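Local atomic coordinates of L-serine ammonia-lyase (Rhizomucor miehei CAU432, PDB entry 5C3U), a protein that belongs to the pyridoxal-phosphate-dependent enzyme family and holds pyridoxal-5'-phosphate in a pocket of its fold. Residues V179-M190 with S237-L247; D169-G180 with W197-E206. All coordinates share one frame; numbering follows the deposited sequence. Where two conformers were deposited one is given.

Contact 1. Residues V179-M190 with S237-L247; sequences VGGGGLLNGVIM and SKAVSSKSLEL. With PLP (pyridoxal-5'-phosphate), chain B.
Asn186 carries the tight part of this contact, its flat amide gripped by two serines of 237-247. ND2 donates to Ser241 OG at 3.0 Å, a fairly straight bond (161°) lying close to the amide plane, while OD1 accepts from Ser244 OG at 2.8 Å. Since Ser241 OG in turn donates to Ser244 OG, the amide and both hydroxyls form a closed polar ring, and the rotation of the amide is fixed. With chi1 of -62° Asn186 CG stands beside its own backbone N, which turns the amide toward the start of helix 242-247, where Ser241 is the N-cap. An amide suits this place because it offers a donor and an acceptor side by side.

Next to it Ser241 N donates to Gly181 O at 2.8 Å, and a water links the same carbonyl to Ala239 O. Gly182, at a positive phi that suits glycine, lies with its bare CA against Ser244 OG and Val240 CG2. Backbone N-H groups of the loop and first helical turn face the phosphate of pyridoxal-5'-phosphate: those of Gly180 and Gly182 share O2P, that of Gly181 binds O3P and that of Leu184 binds the ligand's O1P.

Farther along, the packing is looser. Ile189 CD1 meets Leu247 CB at 3.9 Å, and at the partly exposed rim Met190 lays CG near Leu247 CD1, its CE 4.1 Å from Lys243 NZ.

Helix segments 183-190 and 242-247 run at 39° to each other; Trp153 of helix 150-166 touches Asn186, Met190 and Lys243, Phe213 of helix 212-219 packs on Leu185, Val240 and Ser244, and strand 202-207 lies against Val179 and Leu185.

Contact 2. Residues D169-G180 with W197-E206; sequences DNPPAAIICPVG and WKDVPVIAVE. With PLP (pyridoxal-5'-phosphate), chain B.
Over one face of the Trp197 indole sits Pro171, whose CA is 3.8 Å from the centroid of the six-membered ring and almost on its normal, a CH-pi contact. At the edge, near the ring plane, lies Asp169: its carboxylate is nearly coplanar with the indole (12°), and OD1 takes a weak hydrogen bond from NE1 at 3.4 Å. Pro172 CD comes to CZ3 obliquely, the two side chains crossing at about a right angle. Proline suits this place because its compact ring presents C-H groups to an aromatic surface, and Leu192 of helix 183-194 also touches the indole. Val200 continues the apolar patch, sending CG2 to Pro171 CB and CG1 to Ile175 CD1.

Beyond this cluster the two segments become neighbouring parallel strands. Five backbone bonds run from Ile175 N to Pro201 O through to Val179 N with Val205 O, each of the five accepting carbonyls also drawing a CA-H from the facing segment. Beta-branched residues such as Ile175, Ile176, Val202 and Ile203 suit such extended backbone. Ile176 and Val205 point to the face covered by helix 280-290, Cys177 and Val202 to the one covered by helix 183-194. At the far end Val179, with CG1 anti to its backbone N (chi1 179°), has CG2 on the side of Ala204, whose CB it meets at 3.6 Å, and Glu206 turns its carboxylate to the backbone N-H groups of Phe213 and Gln214.

The two strands and helix 183-194 make a beta-alpha-beta unit. As is usual for phosphate sites in such alpha/beta folds, the ligand lies at the C-terminal end of the first strand, where Gly180 N binds O2P of pyridoxal-5'-phosphate at 2.7 Å.

Overall arrangement
Reading from the N terminus, the chain first enters 169-180, the opening strand of contact 2, and passes through Val179 and Gly180, shared by both contacts, into the glycine loop and helix 183-194. The return in 197-206 closes contact 2 as a short loop around that helix. Only after helix 212-219 does 237-247 come back to close the longer loop of contact 1, so the segments alternate and the two contacts cross. Their centres are about 13 Å apart, yet they touch: Leu185 and Val188 pack on Val202, Leu184 on Cys177. Together they tie helix 242-250 and the adjacent strands 174-178 and 202-207 of the mixed sheet to the phosphate end of pyridoxal-5'-phosphate.

Contact 1. Residues V179-M190 with S237-L247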
loop_
_atom_site.group_PDB
_atom_site.type_symbol
_atom_site.label_atom_id
_atom_site.label_comp_id
_atom_site.label_asym_id
_atom_site.label_seq_id
_atom_site.Cartn_x
_atom_site.Cartn_y
_atom_site.Cartn_z
ATOM N N VAL A 179 -5.073 4.100 -1.197
ATOM C CA VAL A 179 -5.760 3.134 -2.089
ATOM C C VAL A 179 -5.178 3.123 -3.507
ATOM O O VAL A 179 -5.124 4.168 -4.171
ATOM C CB VAL A 179 -7.309 3.383 -2.138
ATOM C CG1 VAL A 179 -7.989 2.390 -3.088
ATOM C CG2 VAL A 179 -7.892 3.249 -0.743
ATOM N N GLY A 180 -4.703 1.941 -3.936
ATOM C CA GLY A 180 -4.320 1.648 -5.324
ATOM C C GLY A 180 -5.419 0.814 -5.949
ATOM O O GLY A 180 -6.403 1.361 -6.450
ATOM N N GLY A 181 -5.291 -0.515 -5.865
ATOM C CA GLY A 181 -6.351 -1.410 -6.347
ATOM C C GLY A 181 -7.359 -1.820 -5.283
ATOM O O GLY A 181 -8.347 -2.503 -5.590
ATOM N N GLY A 182 -7.112 -1.419 -4.035
ATOM C CA GLY A 182 -8.020 -1.668 -2.927
ATOM C C GLY A 182 -7.770 -2.889 -2.054
ATOM O O GLY A 182 -8.574 -3.175 -1.175
ATOM N N GLY A 183 -6.648 -3.593 -2.269
ATOM C CA GLY A 183 -6.304 -4.764 -1.448
ATOM C C GLY A 183 -6.129 -4.440 0.023
ATOM O O GLY A 183 -6.661 -5.123 0.896
ATOM N N LEU A 184 -5.344 -3.403 0.299
ATOM C CA LEU A 184 -5.070 -2.990 1.683
ATOM C C LEU A 184 -6.352 -2.486 2.321
ATOM O O LEU A 184 -6.722 -2.911 3.422
ATOM C CB LEU A 184 -3.981 -1.923 1.720
ATOM C CG LEU A 184 -3.625 -1.350 3.085
ATOM C CD1 LEU A 184 -3.169 -2.428 4.067
ATOM C CD2 LEU A 184 -2.551 -0.273 2.890
ATOM N N LEU A 185 -7.036 -1.615 1.595
ATOM C CA LEU A 185 -8.345 -1.142 1.995
ATOM C C LEU A 185 -9.271 -2.284 2.439
ATOM O O LEU A 185 -9.845 -2.230 3.529
ATOM C CB LEU A 185 -8.992 -0.328 0.884
ATOM C CG LEU A 185 -10.398 0.148 1.265
ATOM C CD1 LEU A 185 -10.332 1.073 2.484
ATOM C CD2 LEU A 185 -11.120 0.805 0.102
ATOM N N ASN A 186 -9.426 -3.289 1.582
ATOM C CA ASN A 186 -10.274 -4.455 1.897
ATOM C C ASN A 186 -9.840 -5.165 3.177
ATOM O O ASN A 186 -10.675 -5.519 4.008
ATOM C CB ASN A 186 -10.306 -5.458 0.720
ATOM C CG ASN A 186 -10.899 -4.869 -0.559
ATOM O OD1 ASN A 186 -11.508 -3.793 -0.553
ATOM N ND2 ASN A 186 -10.708 -5.574 -1.676
ATOM N N GLY A 187 -8.534 -5.400 3.328
ATOM C CA GLY A 187 -8.042 -6.011 4.557
ATOM C C GLY A 187 -8.327 -5.154 5.792
ATOM O O GLY A 187 -8.698 -5.669 6.848
ATOM N N VAL A 188 -8.160 -3.841 5.664
ATOM C CA VAL A 188 -8.440 -2.945 6.786
ATOM C C VAL A 188 -9.918 -3.036 7.209
ATOM O O VAL A 188 -10.231 -3.296 8.387
ATOM C CB VAL A 188 -7.991 -1.501 6.476
ATOM C CG1 VAL A 188 -8.432 -0.540 7.570
ATOM C CG2 VAL A 188 -6.466 -1.463 6.361
ATOM N N ILE A 189 -10.813 -2.894 6.246
ATOM C CA ILE A 189 -12.236 -2.956 6.562
ATOM C C ILE A 189 -12.611 -4.330 7.146
ATOM O O ILE A 189 -13.309 -4.417 8.169
ATOM C CB ILE A 189 -13.089 -2.645 5.332
ATOM C CG1 ILE A 189 -12.896 -1.184 4.904
ATOM C CG2 ILE A 189 -14.561 -2.919 5.623
ATOM C CD1 ILE A 189 -13.402 -0.926 3.503
ATOM N N MET A 190 -12.122 -5.397 6.523
ATOM C CA MET A 190 -12.391 -6.749 7.026
ATOM C C MET A 190 -11.830 -6.981 8.426
ATOM O O MET A 190 -12.509 -7.559 9.278
ATOM C CB MET A 190 -11.900 -7.813 6.044
ATOM C CG MET A 190 -12.758 -7.890 4.796
ATOM S SD MET A 190 -12.030 -8.849 3.447
ATOM C CE MET A 190 -13.507 -9.721 2.925
ATOM N N SER A 237 -4.006 2.294 -10.640
ATOM C CA SER A 237 -4.730 1.076 -10.976
ATOM C C SER A 237 -5.732 1.420 -12.089
ATOM O O SER A 237 -6.267 2.536 -12.115
ATOM C CB SER A 237 -5.464 0.527 -9.748
ATOM O OG SER A 237 -5.994 -0.771 -9.983
ATOM N N LYS A 238 -5.978 0.478 -12.996
ATOM C CA LYS A 238 -6.964 0.704 -14.068
ATOM C C LYS A 238 -8.378 0.670 -13.498
ATOM O O LYS A 238 -9.293 1.342 -14.021
ATOM C CB LYS A 238 -6.792 -0.333 -15.197
ATOM N N ALA A 239 -8.554 -0.112 -12.429
ATOM C CA ALA A 239 -9.837 -0.263 -11.752
ATOM C C ALA A 239 -9.615 -0.670 -10.308
ATOM O O ALA A 239 -8.573 -1.238 -9.961
ATOM C CB ALA A 239 -10.688 -1.309 -12.470
ATOM N N VAL A 240 -10.574 -0.385 -9.450
ATOM C CA VAL A 240 -10.471 -0.847 -8.072
ATOM C C VAL A 240 -11.141 -2.227 -7.987
ATOM O O VAL A 240 -11.966 -2.572 -8.850
ATOM C CB VAL A 240 -11.052 0.201 -7.096
ATOM C CG1 VAL A 240 -12.573 0.122 -7.015
ATOM C CG2 VAL A 240 -10.421 0.098 -5.717
ATOM N N SER A 241 -10.780 -3.028 -6.978
ATOM C CA SER A 241 -11.404 -4.351 -6.848
ATOM C C SER A 241 -12.896 -4.214 -6.591
ATOM O O SER A 241 -13.324 -3.318 -5.859
ATOM C CB SER A 241 -10.778 -5.141 -5.715
ATOM O OG SER A 241 -11.149 -4.598 -4.477
ATOM N N SER A 242 -13.684 -5.114 -7.177
ATOM C CA SER A 242 -15.145 -5.123 -6.935
ATOM C C SER A 242 -15.492 -5.273 -5.442
ATOM O O SER A 242 -16.526 -4.777 -4.974
ATOM C CB SER A 242 -15.798 -6.241 -7.745
ATOM O OG SER A 242 -15.360 -7.478 -7.237
ATOM N N LYS A 243 -14.627 -5.966 -4.696
ATOM C CA LYS A 243 -14.812 -6.111 -3.254
ATOM C C LYS A 243 -14.743 -4.764 -2.538
ATOM O O LYS A 243 -15.444 -4.568 -1.557
ATOM C CB LYS A 243 -13.774 -7.089 -2.674
ATOM C CG LYS A 243 -13.809 -7.293 -1.155
ATOM C CD LYS A 243 -15.140 -7.826 -0.632
ATOM C CE LYS A 243 -15.421 -9.249 -1.067
ATOM N NZ LYS A 243 -16.330 -9.921 -0.091
ATOM N N SER A 244 -13.907 -3.843 -3.034
ATOM C CA SER A 244 -13.719 -2.537 -2.385
ATOM C C SER A 244 -15.016 -1.731 -2.393
ATOM O O SER A 244 -15.405 -1.149 -1.377
ATOM C CB SER A 244 -12.615 -1.727 -3.080
ATOM O OG SER A 244 -11.370 -2.387 -2.925
ATOM N N LEU A 245 -15.652 -1.709 -3.554
ATOM C CA LEU A 245 -16.931 -1.015 -3.751
ATOM C C LEU A 245 -18.030 -1.627 -2.887
ATOM O O LEU A 245 -18.826 -0.910 -2.264
ATOM C CB LEU A 245 -17.299 -1.056 -5.239
ATOM C CG LEU A 245 -18.427 -0.137 -5.754
ATOM C CD1 LEU A 245 -18.085 1.331 -5.540
ATOM C CD2 LEU A 245 -18.704 -0.394 -7.228
ATOM N N GLU A 246 -18.066 -2.956 -2.847
ATOM C CA GLU A 246 -19.007 -3.704 -2.019
ATOM C C GLU A 246 -18.851 -3.382 -0.526
ATOM O O GLU A 246 -19.835 -3.077 0.155
ATOM C CB GLU A 246 -18.840 -5.210 -2.299
ATOM C CG GLU A 246 -19.472 -6.163 -1.296
ATOM C CD GLU A 246 -19.472 -7.608 -1.778
ATOM O OE1 GLU A 246 -18.505 -8.032 -2.457
ATOM O OE2 GLU A 246 -20.449 -8.328 -1.471
ATOM N N LEU A 247 -17.617 -3.435 -0.017
ATOM C CA LEU A 247 -17.355 -3.106 1.391
ATOM C C LEU A 247 -17.647 -1.636 1.701
ATOM O O LEU A 247 -18.033 -1.297 2.820
ATOM C CB LEU A 247 -15.900 -3.445 1.779
ATOM C CG LEU A 247 -15.527 -4.927 1.773
ATOM C CD1 LEU A 247 -14.016 -5.118 1.835
ATOM C CD2 LEU A 247 -16.199 -5.692 2.904
HETATM N N1 PLP B . 1.186 2.070 -0.595
HETATM C C2 PLP B . 2.205 1.281 -0.977
HETATM C C2A PLP B . 3.646 1.692 -0.796
HETATM C C3 PLP B . 1.907 -0.010 -1.601
HETATM O O3 PLP B . 2.923 -0.839 -1.997
HETATM C C4 PLP B . 0.480 -0.376 -1.742
HETATM C C4A PLP B . 0.122 -1.675 -2.330
HETATM C C5 PLP B . -0.565 0.576 -1.285
HETATM C C6 PLP B . -0.129 1.777 -0.715
HETATM C C5A PLP B . -2.060 0.273 -1.408
HETATM O O4P PLP B . -2.243 -0.694 -2.435
HETATM P P PLP B . -3.601 -1.483 -2.833
HETATM O O1P PLP B . -3.702 -2.696 -1.977
HETATM O O2P PLP B . -4.793 -0.515 -2.717
HETATM O O3P PLP B . -3.272 -1.769 -4.256
HETATM O O HOH W 1 -7.927 -3.956 -8.338
#

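Contact 2. Residues D169-G180 with W197-E206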
loop_
_atom_site.group_PDB
_atom_site.type_symbol
_atom_site.label_atom_id
_atom_site.label_comp_id
_atom_site.label_asym_id
_atom_site.label_seq_id
_atom_site.Cartn_x
_atom_site.Cartn_y
_atom_site.Cartn_z
ATOM N N ASP A 169 -7.147 -1.609 22.725
ATOM C CA ASP A 169 -8.569 -1.795 22.410
ATOM C C ASP A 169 -9.410 -0.502 22.353
ATOM O O ASP A 169 -10.638 -0.563 22.330
ATOM C CB ASP A 169 -9.192 -2.844 23.352
ATOM C CG ASP A 169 -10.527 -3.387 22.847
ATOM O OD1 ASP A 169 -10.864 -3.178 21.655
ATOM O OD2 ASP A 169 -11.247 -4.023 23.652
ATOM N N ASN A 170 -8.754 0.657 22.296
ATOM C CA ASN A 170 -9.451 1.930 22.077
ATOM C C ASN A 170 -9.577 2.193 20.583
ATOM O O ASN A 170 -8.570 2.471 19.937
ATOM C CB ASN A 170 -8.696 3.116 22.697
ATOM C CG ASN A 170 -8.577 3.025 24.204
ATOM O OD1 ASN A 170 -7.472 3.040 24.750
ATOM N ND2 ASN A 170 -9.711 2.945 24.886
ATOM N N PRO A 171 -10.803 2.128 20.037
ATOM C CA PRO A 171 -11.012 2.437 18.619
ATOM C C PRO A 171 -10.582 3.864 18.273
ATOM O O PRO A 171 -10.965 4.813 18.980
ATOM C CB PRO A 171 -12.533 2.277 18.438
ATOM C CG PRO A 171 -13.102 2.376 19.823
ATOM C CD PRO A 171 -12.063 1.752 20.704
ATOM N N PRO A 172 -9.800 4.032 17.188
ATOM C CA PRO A 172 -9.401 5.394 16.872
ATOM C C PRO A 172 -10.523 6.127 16.166
ATOM O O PRO A 172 -11.485 5.501 15.719
ATOM C CB PRO A 172 -8.205 5.205 15.937
ATOM C CG PRO A 172 -8.437 3.896 15.278
ATOM C CD PRO A 172 -9.219 3.043 16.257
ATOM N N ALA A 173 -10.391 7.447 16.085
ATOM C CA ALA A 173 -11.334 8.301 15.385
ATOM C C ALA A 173 -11.299 8.055 13.880
ATOM O O ALA A 173 -12.280 8.290 13.190
ATOM C CB ALA A 173 -11.015 9.755 15.669
ATOM N N ALA A 174 -10.154 7.625 13.366
ATOM C CA ALA A 174 -10.038 7.313 11.938
ATOM C C ALA A 174 -8.758 6.547 11.668
ATOM O O ALA A 174 -7.784 6.633 12.434
ATOM C CB ALA A 174 -10.043 8.584 11.103
ATOM N N ILE A 175 -8.786 5.797 10.571
ATOM C CA ILE A 175 -7.598 5.155 10.006
ATOM C C ILE A 175 -7.458 5.687 8.592
ATOM O O ILE A 175 -8.407 5.639 7.829
ATOM C CB ILE A 175 -7.731 3.615 10.005
ATOM C CG1 ILE A 175 -7.809 3.118 11.456
ATOM C CG2 ILE A 175 -6.538 2.970 9.280
ATOM C CD1 ILE A 175 -8.118 1.641 11.592
ATOM N N ILE A 176 -6.283 6.240 8.269
ATOM C CA ILE A 176 -6.031 6.813 6.955
ATOM C C ILE A 176 -5.244 5.802 6.141
ATOM O O ILE A 176 -4.162 5.377 6.563
ATOM C CB ILE A 176 -5.241 8.137 7.031
ATOM C CG1 ILE A 176 -5.914 9.115 8.011
ATOM C CG2 ILE A 176 -5.078 8.734 5.634
ATOM C CD1 ILE A 176 -5.145 10.409 8.200
ATOM N N CYS A 177 -5.799 5.435 4.984
ATOM C CA CYS A 177 -5.335 4.265 4.233
ATOM C C CYS A 177 -5.181 4.636 2.742
ATOM O O CYS A 177 -6.162 4.979 2.081
ATOM C CB CYS A 177 -6.315 3.106 4.413
ATOM S SG CYS A 177 -5.921 1.599 3.494
ATOM N N PRO A 178 -3.960 4.569 2.215
ATOM C CA PRO A 178 -3.765 4.804 0.765
ATOM C C PRO A 178 -4.474 3.724 -0.053
ATOM O O PRO A 178 -4.501 2.562 0.385
ATOM C CB PRO A 178 -2.236 4.683 0.565
ATOM C CG PRO A 178 -1.698 4.212 1.856
ATOM C CD PRO A 178 -2.734 4.140 2.911
ATOM N N VAL A 179 -5.073 4.100 -1.197
ATOM C CA VAL A 179 -5.760 3.134 -2.089
ATOM C C VAL A 179 -5.178 3.123 -3.507
ATOM O O VAL A 179 -5.124 4.168 -4.171
ATOM C CB VAL A 179 -7.309 3.383 -2.138
ATOM C CG1 VAL A 179 -7.989 2.390 -3.088
ATOM C CG2 VAL A 179 -7.892 3.249 -0.743
ATOM N N GLY A 180 -4.703 1.941 -3.936
ATOM C CA GLY A 180 -4.320 1.648 -5.324
ATOM C C GLY A 180 -5.419 0.814 -5.949
ATOM O O GLY A 180 -6.403 1.361 -6.450
ATOM N N TRP A 197 -14.887 -3.259 15.376
ATOM C CA TRP A 197 -14.609 -1.842 15.259
ATOM C C TRP A 197 -15.283 -1.364 14.027
ATOM O O TRP A 197 -14.701 -0.634 13.213
ATOM C CB TRP A 197 -13.109 -1.614 15.154
ATOM C CG TRP A 197 -12.399 -1.618 16.473
ATOM C CD1 TRP A 197 -12.900 -2.007 17.718
ATOM C CD2 TRP A 197 -11.010 -1.240 16.723
ATOM N NE1 TRP A 197 -11.941 -1.884 18.684
ATOM C CE2 TRP A 197 -10.788 -1.429 18.162
ATOM C CE3 TRP A 197 -9.967 -0.771 15.934
ATOM C CZ2 TRP A 197 -9.570 -1.159 18.754
ATOM C CZ3 TRP A 197 -8.735 -0.506 16.544
ATOM C CH2 TRP A 197 -8.546 -0.688 17.924
ATOM N N LYS A 198 -16.548 -1.755 13.911
ATOM C CA LYS A 198 -17.345 -1.566 12.708
ATOM C C LYS A 198 -17.681 -0.109 12.434
ATOM O O LYS A 198 -18.097 0.227 11.324
ATOM C CB LYS A 198 -18.639 -2.377 12.806
ATOM C CG LYS A 198 -18.439 -3.868 13.016
ATOM C CD LYS A 198 -19.679 -4.490 13.642
ATOM C CE LYS A 198 -20.760 -4.784 12.611
ATOM N NZ LYS A 198 -20.707 -6.203 12.158
ATOM N N ASP A 199 -17.481 0.745 13.436
ATOM C CA ASP A 199 -17.806 2.169 13.338
ATOM C C ASP A 199 -16.611 3.081 13.064
ATOM O O ASP A 199 -16.794 4.270 12.832
ATOM C CB ASP A 199 -18.543 2.626 14.606
ATOM C CG ASP A 199 -19.805 1.807 14.872
ATOM O OD1 ASP A 199 -20.592 1.605 13.924
ATOM O OD2 ASP A 199 -20.005 1.356 16.025
ATOM N N VAL A 200 -15.400 2.518 13.076
ATOM C CA VAL A 200 -14.169 3.273 12.791
ATOM C C VAL A 200 -14.133 3.667 11.305
ATOM O O VAL A 200 -14.117 2.791 10.437
ATOM C CB VAL A 200 -12.914 2.456 13.193
ATOM C CG1 VAL A 200 -11.629 3.145 12.754
ATOM C CG2 VAL A 200 -12.886 2.203 14.693
ATOM N N PRO A 201 -14.157 4.979 11.001
ATOM C CA PRO A 201 -14.077 5.442 9.609
ATOM C C PRO A 201 -12.710 5.143 9.023
ATOM O O PRO A 201 -11.705 5.238 9.729
ATOM C CB PRO A 201 -14.228 6.970 9.708
ATOM C CG PRO A 201 -14.636 7.261 11.115
ATOM C CD PRO A 201 -14.209 6.099 11.957
ATOM N N VAL A 202 -12.687 4.756 7.757
ATOM C CA VAL A 202 -11.437 4.626 7.030
ATOM C C VAL A 202 -11.433 5.750 6.002
ATOM O O VAL A 202 -12.384 5.903 5.233
ATOM C CB VAL A 202 -11.288 3.244 6.339
ATOM C CG1 VAL A 202 -9.978 3.177 5.573
ATOM C CG2 VAL A 202 -11.374 2.117 7.360
ATOM N N ILE A 203 -10.387 6.575 6.025
ATOM C CA ILE A 203 -10.231 7.578 5.016
ATOM C C ILE A 203 -9.360 6.949 3.942
ATOM O O ILE A 203 -8.184 6.616 4.184
ATOM C CB ILE A 203 -9.670 8.887 5.608
ATOM C CG1 ILE A 203 -10.660 9.375 6.663
ATOM C CG2 ILE A 203 -9.496 9.939 4.518
ATOM C CD1 ILE A 203 -10.021 10.125 7.798
ATOM N N ALA A 204 -9.965 6.768 2.770
ATOM C CA ALA A 204 -9.341 6.068 1.649
ATOM C C ALA A 204 -8.724 7.112 0.738
ATOM O O ALA A 204 -9.435 7.799 0.028
ATOM C CB ALA A 204 -10.380 5.244 0.889
ATOM N N VAL A 205 -7.389 7.205 0.715
ATOM C CA VAL A 205 -6.734 8.310 0.019
ATOM C C VAL A 205 -6.100 7.879 -1.309
ATOM O O VAL A 205 -5.434 6.862 -1.382
ATOM C CB VAL A 205 -5.703 9.039 0.924
ATOM C CG1 VAL A 205 -4.706 8.058 1.528
ATOM C CG2 VAL A 205 -4.977 10.133 0.145
ATOM N N GLU A 206 -6.313 8.684 -2.344
ATOM C CA GLU A 206 -5.735 8.488 -3.669
ATOM C C GLU A 206 -5.162 9.839 -4.096
ATOM O O GLU A 206 -5.338 10.841 -3.397
ATOM C CB GLU A 206 -6.842 8.063 -4.670
ATOM C CG GLU A 206 -7.332 6.621 -4.524
ATOM C CD GLU A 206 -8.505 6.287 -5.448
ATOM O OE1 GLU A 206 -9.545 6.994 -5.382
ATOM O OE2 GLU A 206 -8.389 5.316 -6.241
HETATM N N1 PLP B . 1.186 2.070 -0.595
HETATM C C2 PLP B . 2.205 1.281 -0.977
HETATM C C2A PLP B . 3.646 1.692 -0.796
HETATM C C3 PLP B . 1.907 -0.010 -1.601
HETATM O O3 PLP B . 2.923 -0.839 -1.997
HETATM C C4 PLP B . 0.480 -0.376 -1.742
HETATM C C4A PLP B . 0.122 -1.675 -2.330
HETATM C C5 PLP B . -0.565 0.576 -1.285
HETATM C C6 PLP B . -0.129 1.777 -0.715
HETATM C C5A PLP B . -2.060 0.273 -1.408
HETATM O O4P PLP B . -2.243 -0.694 -2.435
HETATM P P PLP B . -3.601 -1.483 -2.833
HETATM O O1P PLP B . -3.702 -2.696 -1.977
HETATM O O2P PLP B . -4.793 -0.515 -2.717
HETATM O O3P PLP B . -3.272 -1.769 -4.256
#